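Local atomic coordinates of Lmo1340 protein (Listeria monocytogenes, PDB entry 4NLM), a protein that is of unknown function but is probably a surface lipoprotein, folded as a YqgU-like six-bladed beta propeller. Residues T138-D143 and M150-S155; L104-E109 and R130-L135. All coordinates share one frame; numbering follows the deposited sequence. Where two conformers were deposited one is given.

How the interactions relate
Both contacts lie on the same side of the propeller, in two successive blades. Interaction 1 pairs the first two strands of one blade and is partly buried. It rests on regular backbone hydrogen bonds, with two phenylalanines on one face and a mixed set, Y140, M150 and V152, on the other. Interaction 2 is a smaller surface contact. It sets the second strand of the preceding blade against the linker that leaves that blade, and depends mainly on one tyrosine hydroxyl among backbone carbonyls. The linker leads from strand 126-132 into strand 137-141, where interaction 1 begins. The two contacts meet directly: F139 packs on L104, and its ring lies edge-to-face with that of Y106.

Interaction 1. Residues T138-D143 and M150-S155; sequences TFYWND and MFVTYS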
loop_
_atom_site.group_PDB
_atom_site.type_symbol
_atom_site.label_atom_id
_atom_site.label_comp_id
_atom_site.label_asym_id
_atom_site.label_seq_id
_atom_site.Cartn_x
_atom_site.Cartn_y
_atom_site.Cartn_z
ATOM N N THR A 138 -7.083 -7.609 -6.331
ATOM C CA THR A 138 -6.181 -6.995 -5.362
ATOM C C THR A 138 -4.850 -7.734 -5.465
ATOM O O THR A 138 -4.826 -8.970 -5.418
ATOM C CB THR A 138 -6.735 -7.067 -3.917
ATOM O OG1 THR A 138 -8.041 -6.511 -3.892
ATOM C CG2 THR A 138 -5.840 -6.328 -2.936
ATOM N N PHE A 139 -3.733 -7.003 -5.550
ATOM C CA PHE A 139 -2.443 -7.580 -5.813
ATOM C C PHE A 139 -1.479 -7.486 -4.648
ATOM O O PHE A 139 -1.408 -6.434 -4.020
ATOM C CB PHE A 139 -1.782 -6.896 -7.016
ATOM C CG PHE A 139 -2.511 -7.051 -8.312
ATOM C CD1 PHE A 139 -3.500 -6.148 -8.667
ATOM C CD2 PHE A 139 -2.206 -8.073 -9.192
ATOM C CE1 PHE A 139 -4.178 -6.268 -9.863
ATOM C CE2 PHE A 139 -2.896 -8.182 -10.389
ATOM C CZ PHE A 139 -3.884 -7.274 -10.736
ATOM N N TYR A 140 -0.668 -8.534 -4.416
ATOM C CA TYR A 140 0.308 -8.613 -3.332
ATOM C C TYR A 140 1.625 -9.055 -3.931
ATOM O O TYR A 140 1.781 -10.222 -4.315
ATOM C CB TYR A 140 -0.167 -9.602 -2.279
ATOM C CG TYR A 140 -1.470 -9.185 -1.654
ATOM C CD1 TYR A 140 -1.498 -8.330 -0.579
ATOM C CD2 TYR A 140 -2.672 -9.587 -2.178
ATOM C CE1 TYR A 140 -2.673 -7.922 -0.000
ATOM C CE2 TYR A 140 -3.865 -9.164 -1.625
ATOM C CZ TYR A 140 -3.847 -8.346 -0.521
ATOM O OH TYR A 140 -5.004 -7.906 0.058
ATOM N N TRP A 141 2.575 -8.142 -3.999
ATOM C CA TRP A 141 3.868 -8.437 -4.624
ATOM C C TRP A 141 4.821 -8.985 -3.560
ATOM O O TRP A 141 5.031 -8.334 -2.560
ATOM C CB TRP A 141 4.444 -7.161 -5.223
ATOM C CG TRP A 141 5.355 -7.362 -6.401
ATOM C CD1 TRP A 141 6.277 -8.338 -6.596
ATOM C CD2 TRP A 141 5.367 -6.539 -7.578
ATOM N NE1 TRP A 141 6.869 -8.160 -7.793
ATOM C CE2 TRP A 141 6.330 -7.079 -8.434
ATOM C CE3 TRP A 141 4.654 -5.384 -7.980
ATOM C CZ2 TRP A 141 6.599 -6.551 -9.674
ATOM C CZ3 TRP A 141 4.951 -4.846 -9.182
ATOM C CH2 TRP A 141 5.875 -5.443 -10.038
ATOM N N ASN A 142 5.430 -10.145 -3.779
ATOM C CA ASN A 142 6.315 -10.791 -2.817
ATOM C C ASN A 142 7.623 -10.032 -2.686
ATOM O O ASN A 142 8.348 -9.890 -3.638
ATOM C CB ASN A 142 6.503 -12.242 -3.278
ATOM C CG ASN A 142 7.216 -13.119 -2.271
ATOM O OD1 ASN A 142 8.187 -12.725 -1.633
ATOM N ND2 ASN A 142 6.748 -14.335 -2.152
ATOM N N ASP A 143 7.871 -9.510 -1.493
ATOM C CA ASP A 143 9.067 -8.728 -1.243
ATOM C C ASP A 143 10.344 -9.577 -1.287
ATOM O O ASP A 143 11.382 -9.101 -1.724
ATOM C CB ASP A 143 8.997 -8.015 0.120
ATOM C CG ASP A 143 7.888 -6.952 0.206
ATOM O OD1 ASP A 143 7.365 -6.514 -0.827
ATOM O OD2 ASP A 143 7.525 -6.531 1.330
HETATM N N MSE A 150 0.938 -12.435 -5.987
HETATM C CA MSE A 150 -0.277 -13.126 -5.622
HETATM C C MSE A 150 -1.429 -12.151 -5.804
HETATM O O MSE A 150 -1.281 -10.946 -5.599
HETATM C CB MSE A 150 -0.137 -13.565 -4.163
HETATM C CG MSE A 150 -1.380 -14.080 -3.459
HETATM SE SE MSE A 150 -0.793 -14.868 -1.756
HETATM C CE MSE A 150 -0.278 -13.263 -0.723
ATOM N N PHE A 151 -2.603 -12.632 -6.173
ATOM C CA PHE A 151 -3.744 -11.771 -6.344
ATOM C C PHE A 151 -5.038 -12.464 -6.040
ATOM O O PHE A 151 -5.210 -13.680 -6.252
ATOM C CB PHE A 151 -3.739 -11.112 -7.725
ATOM C CG PHE A 151 -3.642 -12.056 -8.864
ATOM C CD1 PHE A 151 -4.794 -12.529 -9.447
ATOM C CD2 PHE A 151 -2.426 -12.410 -9.403
ATOM C CE1 PHE A 151 -4.764 -13.412 -10.503
ATOM C CE2 PHE A 151 -2.380 -13.287 -10.480
ATOM C CZ PHE A 151 -3.545 -13.784 -11.021
ATOM N N VAL A 152 -5.935 -11.642 -5.507
ATOM C CA VAL A 152 -7.277 -12.031 -5.169
ATOM C C VAL A 152 -8.207 -11.475 -6.239
ATOM O O VAL A 152 -8.233 -10.254 -6.458
ATOM C CB VAL A 152 -7.663 -11.486 -3.782
ATOM C CG1 VAL A 152 -9.067 -11.949 -3.413
ATOM C CG2 VAL A 152 -6.646 -11.929 -2.738
ATOM N N THR A 153 -8.957 -12.361 -6.887
ATOM C CA THR A 153 -9.942 -11.960 -7.888
ATOM C C THR A 153 -11.349 -12.216 -7.384
ATOM O O THR A 153 -11.622 -13.232 -6.742
ATOM C CB THR A 153 -9.752 -12.717 -9.213
ATOM O OG1 THR A 153 -9.651 -14.127 -8.964
ATOM C CG2 THR A 153 -8.509 -12.259 -9.917
ATOM N N TYR A 154 -12.231 -11.264 -7.666
ATOM C CA TYR A 154 -13.613 -11.325 -7.222
ATOM C C TYR A 154 -14.571 -11.405 -8.404
ATOM O O TYR A 154 -14.340 -10.751 -9.421
ATOM C CB TYR A 154 -13.985 -10.052 -6.463
ATOM C CG TYR A 154 -13.232 -9.822 -5.191
ATOM C CD1 TYR A 154 -12.007 -9.163 -5.198
ATOM C CD2 TYR A 154 -13.714 -10.294 -3.981
ATOM C CE1 TYR A 154 -11.317 -8.937 -4.027
ATOM C CE2 TYR A 154 -13.015 -10.086 -2.800
ATOM C CZ TYR A 154 -11.828 -9.395 -2.831
ATOM O OH TYR A 154 -11.125 -9.176 -1.671
ATOM N N SER A 155 -15.585 -12.244 -8.287
ATOM C CA SER A 155 -16.670 -12.312 -9.258
ATOM C C SER A 155 -17.822 -13.035 -8.596
ATOM O O SER A 155 -17.606 -13.885 -7.742
ATOM C CB SER A 155 -16.233 -13.088 -10.492
ATOM O OG SER A 155 -17.218 -13.043 -11.506
HETATM O O HOH W 1 -9.249 -7.359 -1.631
#
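T138 and V152 form a hydrogen-bonded antiparallel pair, and so do Y140 and M150. F139 and F151 lie between them as a non-hydrogen-bonded pair. T138 N donates to V152 O, and V152 N to T138 O, each at 2.9 Å. In the second pair, Y140 N reaches M150 O at 2.8 Å, and M150 N donates back to Y140 O. The short strands run at 169° to each other. F151 CA also makes a CA-H...O contact with T138 O.

The aromatic contact is on the face carrying F139 and F151. These side chains lie side by side and point the same way. CD2 of F139 touches CB of F151 at 3.7 Å. The rings are inclined by 45°, with centroids 5.8 Å apart, in neither a stacked nor an edge-to-face geometry. F151 keeps CG between its backbone N and carbonyl carbon (chi1 54°), and the end of its side chain leads away from strand 138-141.

The apolar contacts on the other face involve Y140, M150 and V152. M150 is present as selenomethionine. Its chain bends at the last torsion, and CE comes 4.0 Å from Y140 CB. Farther along the tyrosine, Y140 CE2 meets V152 CG2 at 4.1 Å.

A water links the ends of T138 and Y154. It is 2.7 Å from T138 OG1 and 2.6 Å from Y154 OH, and lies in the plane of the tyrosine ring at its edge.

The two strands form the hairpin that starts this propeller blade, and strand 159-166 pairs with the far side of 148-155. F139 faces the previous blade, and Q95 NE2 donates to its carbonyl. M150 and V152 face the next blade, touching I182 of strand 182-184, and W184 NE1 donates to Y140 O.

Interaction 2. Residues L104-E109 and R130-L135; sequences LLYSAE and RATKPL
Y106 reaches across to the linker residues K133 and L135 with its hydroxyl. CG is anti to the backbone N (chi1 179°), and the end of the side chain comes closer to the linker than its root does. Y106 OH is 2.7 Å from L135 O and 3.1 Å from K133 O. Its single proton could serve either carbonyl, so the bond is not settled between them. L135 O lies in the ring plane, at the edge; it accepts a bond from T137 OG1. On another part of the ring edge, Y106 CE1 meets the methyl CG2 of T132 at 3.9 Å; the two side chains cross at about a right angle.

Two residues on, A108 turns its methyl toward the linker. A108 CB touches P134 CB at 4.1 Å, a small apolar contact near the surface.

P134 is the centre of an inverse gamma turn, closed by a weak bond of 2.9 Å from L135 N to K133 O. The turn brings the carbonyls of K133 and L135 round the tyrosine hydroxyl. This linker is the crossing between blades expected of a beta propeller: it carries the chain from outermost strand 126-132 of one four-stranded blade to strand 137-141, the first of the next.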
loop_
_atom_site.group_PDB
_atom_site.type_symbol
_atom_site.label_atom_id
_atom_site.label_comp_id
_atom_site.label_asym_id
_atom_site.label_seq_id
_atom_site.Cartn_x
_atom_site.Cartn_y
_atom_site.Cartn_z
ATOM N N LEU A 104 3.844 -3.148 -12.090
ATOM C CA LEU A 104 2.727 -3.983 -12.481
ATOM C C LEU A 104 1.633 -3.055 -12.965
ATOM O O LEU A 104 1.259 -2.102 -12.263
ATOM C CB LEU A 104 2.178 -4.740 -11.297
ATOM C CG LEU A 104 0.802 -5.351 -11.460
ATOM C CD1 LEU A 104 0.811 -6.504 -12.416
ATOM C CD2 LEU A 104 0.263 -5.785 -10.121
ATOM N N LEU A 105 1.156 -3.302 -14.173
ATOM C CA LEU A 105 0.026 -2.580 -14.718
ATOM C C LEU A 105 -1.069 -3.576 -15.011
ATOM O O LEU A 105 -0.873 -4.531 -15.774
ATOM C CB LEU A 105 0.397 -1.869 -16.021
ATOM C CG LEU A 105 -0.735 -1.114 -16.705
ATOM C CD1 LEU A 105 -1.266 -0.006 -15.821
ATOM C CD2 LEU A 105 -0.223 -0.579 -18.024
ATOM N N TYR A 106 -2.229 -3.348 -14.409
ATOM C CA TYR A 106 -3.415 -4.130 -14.691
ATOM C C TYR A 106 -4.354 -3.181 -15.417
ATOM O O TYR A 106 -4.760 -2.150 -14.855
ATOM C CB TYR A 106 -4.021 -4.662 -13.406
ATOM C CG TYR A 106 -5.278 -5.490 -13.552
ATOM C CD1 TYR A 106 -5.416 -6.455 -14.552
ATOM C CD2 TYR A 106 -6.357 -5.292 -12.697
ATOM C CE1 TYR A 106 -6.543 -7.222 -14.660
ATOM C CE2 TYR A 106 -7.490 -6.064 -12.810
ATOM C CZ TYR A 106 -7.589 -7.013 -13.794
ATOM O OH TYR A 106 -8.750 -7.777 -13.934
ATOM N N SER A 107 -4.677 -3.497 -16.662
ATOM C CA SER A 107 -5.462 -2.619 -17.478
ATOM C C SER A 107 -6.385 -3.415 -18.396
ATOM O O SER A 107 -6.202 -4.592 -18.605
ATOM C CB SER A 107 -4.581 -1.696 -18.305
ATOM O OG SER A 107 -3.752 -2.389 -19.219
ATOM N N ALA A 108 -7.409 -2.745 -18.934
ATOM C CA ALA A 108 -8.378 -3.402 -19.788
ATOM C C ALA A 108 -8.498 -2.704 -21.131
ATOM O O ALA A 108 -8.586 -1.483 -21.223
ATOM C CB ALA A 108 -9.738 -3.483 -19.117
ATOM N N GLU A 109 -8.474 -3.508 -22.181
ATOM C CA GLU A 109 -8.639 -2.999 -23.534
ATOM C C GLU A 109 -10.121 -2.926 -23.896
ATOM O O GLU A 109 -10.520 -2.138 -24.768
ATOM C CB GLU A 109 -7.880 -3.905 -24.520
ATOM C CG GLU A 109 -8.224 -3.717 -25.992
ATOM C CD GLU A 109 -7.562 -4.731 -26.913
ATOM O OE1 GLU A 109 -6.418 -5.155 -26.640
ATOM O OE2 GLU A 109 -8.183 -5.089 -27.938
ATOM N N ARG A 130 0.145 -11.471 -18.966
ATOM C CA ARG A 130 -0.862 -12.514 -19.036
ATOM C C ARG A 130 -2.205 -11.858 -19.278
ATOM O O ARG A 130 -2.477 -10.764 -18.813
ATOM C CB ARG A 130 -0.883 -13.464 -17.828
ATOM C CG ARG A 130 -1.241 -12.846 -16.495
ATOM C CD ARG A 130 -1.315 -13.920 -15.406
ATOM N NE ARG A 130 -2.433 -14.852 -15.582
ATOM C CZ ARG A 130 -3.648 -14.652 -15.081
ATOM N NH1 ARG A 130 -3.913 -13.554 -14.375
ATOM N NH2 ARG A 130 -4.605 -15.542 -15.293
ATOM N N ALA A 131 -3.019 -12.552 -20.056
ATOM C CA ALA A 131 -4.331 -12.104 -20.446
ATOM C C ALA A 131 -5.359 -12.648 -19.483
ATOM O O ALA A 131 -5.256 -13.795 -19.042
ATOM C CB ALA A 131 -4.649 -12.580 -21.863
ATOM N N THR A 132 -6.379 -11.840 -19.215
ATOM C CA THR A 132 -7.417 -12.254 -18.315
ATOM C C THR A 132 -8.694 -11.484 -18.641
ATOM O O THR A 132 -8.786 -10.896 -19.707
ATOM C CB THR A 132 -6.968 -12.133 -16.855
ATOM O OG1 THR A 132 -7.925 -12.789 -16.018
ATOM C CG2 THR A 132 -6.777 -10.680 -16.444
ATOM N N LYS A 133 -9.648 -11.536 -17.736
ATOM C CA LYS A 133 -10.883 -10.781 -17.897
ATOM C C LYS A 133 -10.851 -9.576 -16.948
ATOM O O LYS A 133 -10.161 -9.604 -15.943
ATOM C CB LYS A 133 -12.100 -11.671 -17.614
ATOM C CG LYS A 133 -12.222 -12.868 -18.539
ATOM C CD LYS A 133 -12.220 -12.458 -20.005
ATOM C CE LYS A 133 -12.199 -13.653 -20.935
ATOM N NZ LYS A 133 -13.459 -14.439 -20.898
ATOM N N PRO A 134 -11.575 -8.499 -17.277
ATOM C CA PRO A 134 -11.536 -7.316 -16.400
ATOM C C PRO A 134 -12.366 -7.531 -15.157
ATOM O O PRO A 134 -13.561 -7.240 -15.125
ATOM C CB PRO A 134 -12.114 -6.200 -17.266
ATOM C CG PRO A 134 -12.887 -6.891 -18.325
ATOM C CD PRO A 134 -12.357 -8.267 -18.503
ATOM N N LEU A 135 -11.726 -8.045 -14.137
ATOM C CA LEU A 135 -12.359 -8.327 -12.890
ATOM C C LEU A 135 -11.661 -7.586 -11.775
ATOM O O LEU A 135 -10.444 -7.322 -11.821
ATOM C CB LEU A 135 -12.248 -9.810 -12.615
ATOM C CG LEU A 135 -12.965 -10.658 -13.655
ATOM C CD1 LEU A 135 -12.556 -12.087 -13.442
ATOM C CD2 LEU A 135 -14.483 -10.504 -13.585
#